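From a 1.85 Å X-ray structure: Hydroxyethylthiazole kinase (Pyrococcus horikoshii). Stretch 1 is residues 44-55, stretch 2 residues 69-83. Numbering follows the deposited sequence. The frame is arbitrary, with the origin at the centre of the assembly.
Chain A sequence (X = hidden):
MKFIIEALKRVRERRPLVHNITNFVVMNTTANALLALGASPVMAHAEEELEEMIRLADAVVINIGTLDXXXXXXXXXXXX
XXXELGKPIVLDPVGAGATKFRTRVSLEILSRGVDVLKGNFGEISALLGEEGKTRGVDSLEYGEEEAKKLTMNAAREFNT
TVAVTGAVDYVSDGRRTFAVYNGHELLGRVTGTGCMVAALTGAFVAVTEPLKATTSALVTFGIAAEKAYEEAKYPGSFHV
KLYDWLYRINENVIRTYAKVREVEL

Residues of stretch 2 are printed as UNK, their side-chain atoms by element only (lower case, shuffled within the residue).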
# COMPACT_ATOMS: atom_id res chain seq x y z
N ALA A 44 -5.23 11.81 5.68
CA ALA A 44 -5.71 11.94 7.05
C ALA A 44 -7.22 11.77 7.06
O ALA A 44 -7.92 12.21 6.14
CB ALA A 44 -5.33 13.29 7.62
N HIS A 45 -7.74 11.14 8.11
CA HIS A 45 -9.17 10.89 8.21
C HIS A 45 -9.75 11.10 9.61
O HIS A 45 -10.96 11.22 9.77
CB HIS A 45 -9.47 9.46 7.77
CG HIS A 45 -8.88 8.42 8.67
ND1 HIS A 45 -7.53 8.14 8.68
CD2 HIS A 45 -9.44 7.64 9.63
CE1 HIS A 45 -7.28 7.23 9.62
NE2 HIS A 45 -8.42 6.92 10.20
N ALA A 46 -8.89 11.13 10.63
CA ALA A 46 -9.37 11.28 12.00
C ALA A 46 -10.22 12.53 12.19
O ALA A 46 -9.80 13.64 11.84
CB ALA A 46 -8.20 11.29 12.98
N GLU A 47 -11.42 12.36 12.74
CA GLU A 47 -12.30 13.50 12.96
C GLU A 47 -11.65 14.51 13.89
O GLU A 47 -11.99 15.70 13.85
CB GLU A 47 -13.64 13.01 13.51
CG GLU A 47 -14.54 12.41 12.44
CD GLU A 47 -15.76 11.72 13.00
OE1 GLU A 47 -16.47 12.33 13.84
OE2 GLU A 47 -16.03 10.56 12.60
N GLU A 48 -10.70 14.05 14.70
CA GLU A 48 -10.01 14.93 15.63
C GLU A 48 -9.06 15.92 14.95
O GLU A 48 -8.60 16.87 15.59
CB GLU A 48 -9.22 14.13 16.66
CG GLU A 48 -10.08 13.39 17.67
CD GLU A 48 -10.43 11.98 17.24
OE1 GLU A 48 -10.43 11.71 16.02
OE2 GLU A 48 -10.72 11.15 18.12
N GLU A 49 -8.75 15.71 13.67
CA GLU A 49 -7.85 16.62 12.96
C GLU A 49 -8.34 17.04 11.58
O GLU A 49 -7.63 17.75 10.87
CB GLU A 49 -6.46 15.98 12.82
CG GLU A 49 -6.39 14.82 11.83
CD GLU A 49 -4.99 14.25 11.68
OE1 GLU A 49 -4.04 14.85 12.22
OE2 GLU A 49 -4.84 13.21 11.02
N LEU A 50 -9.55 16.63 11.20
CA LEU A 50 -10.08 17.00 9.89
C LEU A 50 -10.10 18.51 9.64
O LEU A 50 -9.67 18.97 8.59
CB LEU A 50 -11.49 16.46 9.68
CG LEU A 50 -11.65 14.97 9.41
CD1 LEU A 50 -13.13 14.63 9.27
CD2 LEU A 50 -10.90 14.60 8.13
N GLU A 51 -10.60 19.28 10.60
CA GLU A 51 -10.66 20.72 10.41
C GLU A 51 -9.28 21.34 10.19
O GLU A 51 -9.09 22.09 9.23
CB GLU A 51 -11.36 21.40 11.59
CG GLU A 51 -11.41 22.92 11.46
CD GLU A 51 -12.66 23.53 12.07
OE1 GLU A 51 -13.52 24.01 11.31
OE2 GLU A 51 -12.79 23.52 13.32
N GLU A 52 -8.33 21.01 11.05
CA GLU A 52 -6.99 21.56 10.91
C GLU A 52 -6.29 21.13 9.62
O GLU A 52 -5.56 21.92 9.01
CB GLU A 52 -6.13 21.18 12.11
CG GLU A 52 -6.55 21.86 13.40
CD GLU A 52 -5.83 21.31 14.61
OE1 GLU A 52 -4.60 21.49 14.71
OE2 GLU A 52 -6.50 20.70 15.47
N MET A 53 -6.52 19.89 9.20
CA MET A 53 -5.89 19.39 7.99
C MET A 53 -6.49 20.01 6.73
O MET A 53 -5.77 20.39 5.81
CB MET A 53 -5.99 17.86 7.94
CG MET A 53 -4.91 17.21 7.09
SD MET A 53 -3.25 17.60 7.69
CE MET A 53 -2.91 16.19 8.76
N ILE A 54 -7.82 20.14 6.69
CA ILE A 54 -8.48 20.73 5.53
C ILE A 54 -8.17 22.22 5.44
O ILE A 54 -8.14 22.80 4.35
CB ILE A 54 -10.01 20.50 5.60
CG1 ILE A 54 -10.30 19.00 5.56
CG2 ILE A 54 -10.70 21.19 4.42
CD1 ILE A 54 -11.76 18.64 5.74
N ARG A 55 -7.91 22.84 6.59
CA ARG A 55 -7.56 24.26 6.64
C ARG A 55 -6.18 24.42 6.01
O ARG A 55 -5.89 25.40 5.32
CB ARG A 55 -7.49 24.74 8.09
CG ARG A 55 -8.83 25.01 8.75
CD ARG A 55 -8.61 25.40 10.20
NE ARG A 55 -9.81 25.95 10.83
CZ ARG A 55 -9.82 26.52 12.03
NH1 ARG A 55 -8.69 26.61 12.72
NH2 ARG A 55 -10.95 27.01 12.53
N UNK A 69 -18.51 2.54 7.94
CA UNK A 69 -19.24 3.57 8.68
C UNK A 69 -18.34 4.66 9.25
O UNK A 69 -18.70 5.84 9.24
o UNK A 69 -19.26 2.23 10.72
c UNK A 69 -20.07 2.93 9.80
N UNK A 70 -17.16 4.27 9.73
CA UNK A 70 -16.24 5.24 10.29
C UNK A 70 -15.71 6.21 9.26
O UNK A 70 -15.70 7.42 9.48
N UNK A 71 -15.25 5.69 8.12
CA UNK A 71 -14.72 6.55 7.08
C UNK A 71 -15.81 7.41 6.44
O UNK A 71 -15.55 8.54 6.02
c UNK A 71 -14.01 5.72 6.01
c UNK A 71 -8.64 6.11 5.92
c UNK A 71 -10.45 4.91 6.87
n UNK A 71 -11.15 4.01 7.63
c UNK A 71 -12.69 5.18 6.48
c UNK A 71 -12.50 4.18 7.39
c UNK A 71 -10.92 6.66 5.27
c UNK A 71 -9.07 5.12 6.77
c UNK A 71 -11.39 5.66 6.13
c UNK A 71 -9.55 6.87 5.17
N UNK A 72 -17.03 6.89 6.38
CA UNK A 72 -18.14 7.64 5.80
C UNK A 72 -18.35 8.91 6.61
O UNK A 72 -18.53 9.99 6.06
n UNK A 72 -22.38 7.14 6.79
c UNK A 72 -20.60 7.50 5.13
c UNK A 72 -22.95 8.31 7.11
c UNK A 72 -19.42 6.81 5.83
n UNK A 72 -23.32 8.54 8.36
n UNK A 72 -23.12 9.24 6.18
c UNK A 72 -21.92 6.80 5.45
N UNK A 73 -18.32 8.77 7.93
CA UNK A 73 -18.50 9.89 8.84
C UNK A 73 -17.43 10.94 8.56
O UNK A 73 -17.73 12.14 8.47
n UNK A 73 -19.56 6.06 12.81
n UNK A 73 -17.67 7.26 13.29
c UNK A 73 -18.40 9.41 10.28
c UNK A 73 -18.98 9.68 12.68
c UNK A 73 -18.97 10.35 11.31
n UNK A 73 -19.58 8.35 12.61
c UNK A 73 -18.94 7.22 12.91
N UNK A 74 -16.19 10.50 8.40
CA UNK A 74 -15.08 11.41 8.12
C UNK A 74 -15.24 12.10 6.77
O UNK A 74 -15.00 13.30 6.64
o UNK A 74 -13.41 10.26 9.48
c UNK A 74 -13.75 10.66 8.16
N UNK A 75 -15.65 11.34 5.76
CA UNK A 75 -15.82 11.89 4.42
C UNK A 75 -16.94 12.93 4.32
O UNK A 75 -16.79 13.95 3.65
s UNK A 75 -15.30 8.37 2.31
c UNK A 75 -16.08 10.76 3.43
c UNK A 75 -14.88 9.85 3.24
c UNK A 75 -13.72 7.52 2.33
N UNK A 76 -18.05 12.66 4.99
CA UNK A 76 -19.17 13.60 4.97
C UNK A 76 -18.80 14.86 5.74
O UNK A 76 -19.10 15.97 5.30
c UNK A 76 -20.93 11.83 4.67
c UNK A 76 -20.43 12.95 5.59
c UNK A 76 -21.52 14.00 5.77
N UNK A 77 -18.13 14.69 6.87
CA UNK A 77 -17.71 15.83 7.69
C UNK A 77 -16.69 16.66 6.92
O UNK A 77 -16.74 17.89 6.94
c UNK A 77 -17.10 15.35 9.00
n UNK A 77 -18.86 19.08 11.86
c UNK A 77 -17.65 18.32 11.41
c UNK A 77 -18.00 17.19 10.45
c UNK A 77 -16.75 16.46 9.98
N UNK A 78 -15.77 15.99 6.24
CA UNK A 78 -14.74 16.67 5.46
C UNK A 78 -15.38 17.51 4.36
O UNK A 78 -14.95 18.63 4.09
c UNK A 78 -13.80 15.66 4.84
N UNK A 79 -16.41 16.96 3.73
CA UNK A 79 -17.10 17.66 2.66
C UNK A 79 -17.73 18.94 3.20
O UNK A 79 -17.68 19.99 2.56
c UNK A 79 -18.19 16.77 2.02
o UNK A 79 -17.58 15.60 1.46
c UNK A 79 -18.93 17.52 0.92
N UNK A 80 -18.33 18.85 4.38
CA UNK A 80 -18.96 20.02 4.97
C UNK A 80 -17.91 21.07 5.36
O UNK A 80 -18.11 22.26 5.14
c UNK A 80 -19.80 19.59 6.18
o UNK A 80 -21.15 17.99 8.09
c UNK A 80 -20.84 18.54 5.80
c UNK A 80 -21.68 18.07 6.96
o UNK A 80 -22.87 17.75 6.74
N UNK A 81 -16.79 20.63 5.92
CA UNK A 81 -15.71 21.53 6.31
C UNK A 81 -15.09 22.21 5.10
O UNK A 81 -14.91 23.44 5.08
c UNK A 81 -15.16 20.26 8.41
c UNK A 81 -14.20 19.38 9.18
c UNK A 81 -13.40 21.68 7.31
c UNK A 81 -14.61 20.77 7.08
N UNK A 82 -14.77 21.42 4.08
CA UNK A 82 -14.17 21.96 2.86
C UNK A 82 -15.08 22.98 2.19
O UNK A 82 -14.62 24.02 1.74
c UNK A 82 -13.85 20.82 1.89
N UNK A 83 -16.38 22.69 2.13
CA UNK A 83 -17.30 23.63 1.50
C UNK A 83 -17.42 24.93 2.29
O UNK A 83 -17.53 26.00 1.70
o UNK A 83 -18.14 22.38 -0.93
c UNK A 83 -18.69 22.99 1.32
n UNK A 83 -19.50 21.00 0.20
c UNK A 83 -18.75 22.09 0.10

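Position 69 has one side-chain carbon followed by one oxygen, and it is out of reach of stretch 1. It is Ser69. Position 70 has no side-chain atoms, so it is Gly70.

Position 71 carries one carbon and then fused five- and six-membered rings holding eight carbons and one nitrogen. Its CA-to-CB bond points sideways, but the ring end comes nearer and lies over one face of the His45 ring. Only an indole fits, and the residue is Trp71. CH2 of Trp71 is 3.6 Å from CG of His45. The six-membered ring and the imidazole form an offset stack, with centroids 4.2 Å apart and planes at 12°.

Position 72 has three carbons, a nitrogen, and a carbon bearing two more nitrogens. It makes no contact with stretch 1. This is a guanidinium chain, Arg72. Position 73 has the same set of atoms, but they meet the carboxylate of Glu47. It is Arg73. OE2 of Glu47 is 3.1 Å from CD of Arg73. The salt bridge from OE2 of Glu47 to NH1 of Arg73 is long, at 3.7 Å.

Position 74 has one carbon and one oxygen, and its CA-to-CB bond points toward stretch 1. The oxygen lies close to the backbone oxygen of His45. A carbonyl can only accept, so the side-chain oxygen must donate, as a hydroxyl can. The residue is Ser74, and OG of Ser74 gives a hydrogen bond to O of His45 at 2.6 Å.

Position 75 is an unbranched chain of two carbons, a sulfur and a carbon. Its CA-to-CB bond points away. It is Met75. Position 76 has three carbons, forked at the first, and touches nothing on stretch 1. It is Val76.

Position 77 has four carbons in a row ending in nitrogen. Its CA-to-CB bond points toward stretch 1, and its CB is 4.0 Å from CD1 of Leu50, but its end leads away. It is Lys77. Position 78 has a single carbon, a CB 3.7 Å from CD1 of Ile54. It is Ala78.

Position 79 has one carbon carrying an oxygen and a carbon. Its CA-to-CB bond points away. It is Thr79. Position 80 has three carbons, the third with two oxygens, clear of stretch 1. It is Glu80.

Position 81 has four carbons, forked at the first, with one arm two carbons long. They lie against Leu50 and Ile54. It is Ile81. Its CD1 is 4.0 Å from CB of Leu50, and its CG2 is 3.8 Å from CD1 of Ile54.

Position 82 has one carbon, a CB 4.1 Å from CG2 of Ile54. It is Ala82. Position 83 has two carbons, the second with an oxygen and a nitrogen, out of reach. It is Asn83.

The helices cross at -48°. Leu50 fits as a knob among Ser74, Lys77, Ala78 and Ile81. The small Ala78 and Ala82 let Ile54 lie close to the helix backbone. Near His45, the ring stack and the serine hydrogen bond join the preceding loop to the same helix.

Stretch 2 (69-83) SGWRRSMVKATEIAN
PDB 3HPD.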